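Local structure of bifunctional protein PutA (Bdellovibrio bacteriovorus, 5UR2) at residues Q537-A542 with T661-P666. The protein probably catalyses both steps of proline breakdown to glutamate, with an FAD-dependent proline dehydrogenase and an NAD-dependent glutamate semialdehyde dehydrogenase in one chain. Sequence-based numbering, arbitrary orientation.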
loop_
_atom_site.group_PDB
_atom_site.type_symbol
_atom_site.label_atom_id
_atom_site.label_comp_id
_atom_site.label_asym_id
_atom_site.label_seq_id
_atom_site.Cartn_x
_atom_site.Cartn_y
_atom_site.Cartn_z
ATOM N N GLN B 537 0.520 37.482 -3.300
ATOM C CA GLN B 537 -0.884 37.383 -2.925
ATOM C C GLN B 537 -1.407 35.968 -3.115
ATOM O O GLN B 537 -2.238 35.499 -2.329
ATOM C CB GLN B 537 -1.717 38.385 -3.730
ATOM C CG GLN B 537 -1.414 39.853 -3.404
ATOM C CD GLN B 537 -1.970 40.833 -4.449
ATOM O OE1 GLN B 537 -3.089 40.668 -4.959
ATOM N NE2 GLN B 537 -1.177 41.857 -4.773
ATOM N N ALA B 538 -0.984 35.291 -4.185
ATOM C CA ALA B 538 -1.399 33.904 -4.364
ATOM C C ALA B 538 -0.855 33.020 -3.240
ATOM O O ALA B 538 -1.584 32.203 -2.665
ATOM C CB ALA B 538 -0.950 33.394 -5.742
ATOM N N MET B 539 0.423 33.184 -2.900
ATOM C CA MET B 539 1.007 32.395 -1.817
ATOM C C MET B 539 0.301 32.654 -0.491
ATOM O O MET B 539 0.046 31.715 0.275
ATOM C CB MET B 539 2.501 32.693 -1.696
ATOM C CG MET B 539 3.316 32.198 -2.871
ATOM S SD MET B 539 3.185 30.413 -3.092
ATOM C CE MET B 539 3.725 29.840 -1.479
ATOM N N GLN B 540 0.007 33.927 -0.190
ATOM C CA GLN B 540 -0.668 34.265 1.062
ATOM C C GLN B 540 -2.076 33.696 1.101
ATOM O O GLN B 540 -2.494 33.153 2.131
ATOM C CB GLN B 540 -0.705 35.788 1.272
ATOM C CG GLN B 540 0.627 36.441 1.732
ATOM C CD GLN B 540 1.115 35.934 3.089
ATOM O OE1 GLN B 540 0.328 35.483 3.921
ATOM N NE2 GLN B 540 2.428 36.004 3.312
ATOM N N ALA B 541 -2.827 33.815 -0.006
ATOM C CA ALA B 541 -4.189 33.273 -0.051
ATOM C C ALA B 541 -4.200 31.754 0.155
ATOM O O ALA B 541 -5.058 31.222 0.874
ATOM C CB ALA B 541 -4.860 33.637 -1.377
ATOM N N ALA B 542 -3.232 31.048 -0.441
ATOM C CA ALA B 542 -3.146 29.596 -0.288
ATOM C C ALA B 542 -2.786 29.200 1.140
ATOM O O ALA B 542 -3.352 28.245 1.690
ATOM C CB ALA B 542 -2.098 29.036 -1.251
ATOM N N THR B 661 -3.316 23.090 -0.207
ATOM C CA THR B 661 -3.786 24.151 -1.091
ATOM C C THR B 661 -2.774 24.337 -2.219
ATOM O O THR B 661 -1.658 23.809 -2.172
ATOM C CB THR B 661 -4.036 25.461 -0.328
ATOM O OG1 THR B 661 -2.830 25.914 0.289
ATOM C CG2 THR B 661 -5.091 25.232 0.764
ATOM N N VAL B 662 -3.179 25.081 -3.248
ATOM C CA VAL B 662 -2.494 25.055 -4.538
ATOM C C VAL B 662 -2.359 26.458 -5.114
ATOM O O VAL B 662 -3.309 27.246 -5.093
ATOM C CB VAL B 662 -3.255 24.160 -5.543
ATOM C CG1 VAL B 662 -2.645 24.297 -6.930
ATOM C CG2 VAL B 662 -3.251 22.711 -5.084
ATOM N N VAL B 663 -1.174 26.771 -5.634
ATOM C CA VAL B 663 -0.989 27.867 -6.577
ATOM C C VAL B 663 -0.548 27.222 -7.883
ATOM O O VAL B 663 0.524 26.603 -7.940
ATOM C CB VAL B 663 0.046 28.889 -6.105
ATOM C CG1 VAL B 663 0.168 30.004 -7.157
ATOM C CG2 VAL B 663 -0.328 29.442 -4.732
ATOM N N MET B 664 -1.369 27.322 -8.917
ATOM C CA MET B 664 -1.025 26.714 -10.193
ATOM C C MET B 664 -0.566 27.800 -11.163
ATOM O O MET B 664 -1.215 28.844 -11.298
ATOM C CB MET B 664 -2.187 25.901 -10.771
ATOM C CG MET B 664 -3.473 26.672 -11.020
ATOM S SD MET B 664 -4.597 25.644 -11.993
ATOM C CE MET B 664 -6.183 26.246 -11.473
ATOM N N LYS B 665 0.586 27.554 -11.792
ATOM C CA LYS B 665 1.227 28.420 -12.773
ATOM C C LYS B 665 1.214 27.682 -14.104
ATOM O O LYS B 665 2.122 26.891 -14.394
ATOM C CB LYS B 665 2.662 28.739 -12.341
ATOM C CG LYS B 665 3.154 30.119 -12.733
ATOM C CD LYS B 665 3.161 30.333 -14.230
ATOM C CE LYS B 665 4.246 29.506 -14.899
ATOM N NZ LYS B 665 4.294 29.711 -16.379
ATOM N N PRO B 666 0.210 27.891 -14.941
ATOM C CA PRO B 666 0.127 27.141 -16.200
ATOM C C PRO B 666 1.144 27.636 -17.218
ATOM O O PRO B 666 1.680 28.743 -17.123
ATOM C CB PRO B 666 -1.304 27.423 -16.677
ATOM C CG PRO B 666 -1.562 28.845 -16.154
ATOM C CD PRO B 666 -0.863 28.894 -14.803
#
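V663 turns both of its methyl groups to the helix segment 537-542, its two branches letting one residue reach two alanines. CG1, anti to the backbone N, meets CB of A538 at 3.8 Å. CG2 rests against O of A538 (3.7 Å) and also touches CB of A542. M539 reaches in from the flank of the helix: its CB points away, but CG stands beside the backbone N and the bend at chi2 (-60°) carries SD round to CG2 of V663, 4.0 Å away. The alanines, one helical turn apart, suit this face because a single methyl group lets the backbones come close, with 5.5 Å between CA of A542 and CA of T661.

At that end OG1 of T661 donates a hydrogen bond to O of A542 (2.8 Å), coming from above the carbonyl plane at a C=O...OG1 angle of 110°. Threonine suits the place: beta-branched, as strands favour, it still offers the helix backbone a hydroxyl.

Neighbouring strand 623-638 pairs with T661 and V663 through backbone bonds, and its V634 packs on M539, A542 and T661. Segment 537-542 runs nearly antiparallel (159°) to strand 661-665 of the Rossmann-type NAD-binding sheet. Methyl packing thus holds helix to sheet, while the buried threonine hydroxyl has its polar need met by a helix carbonyl.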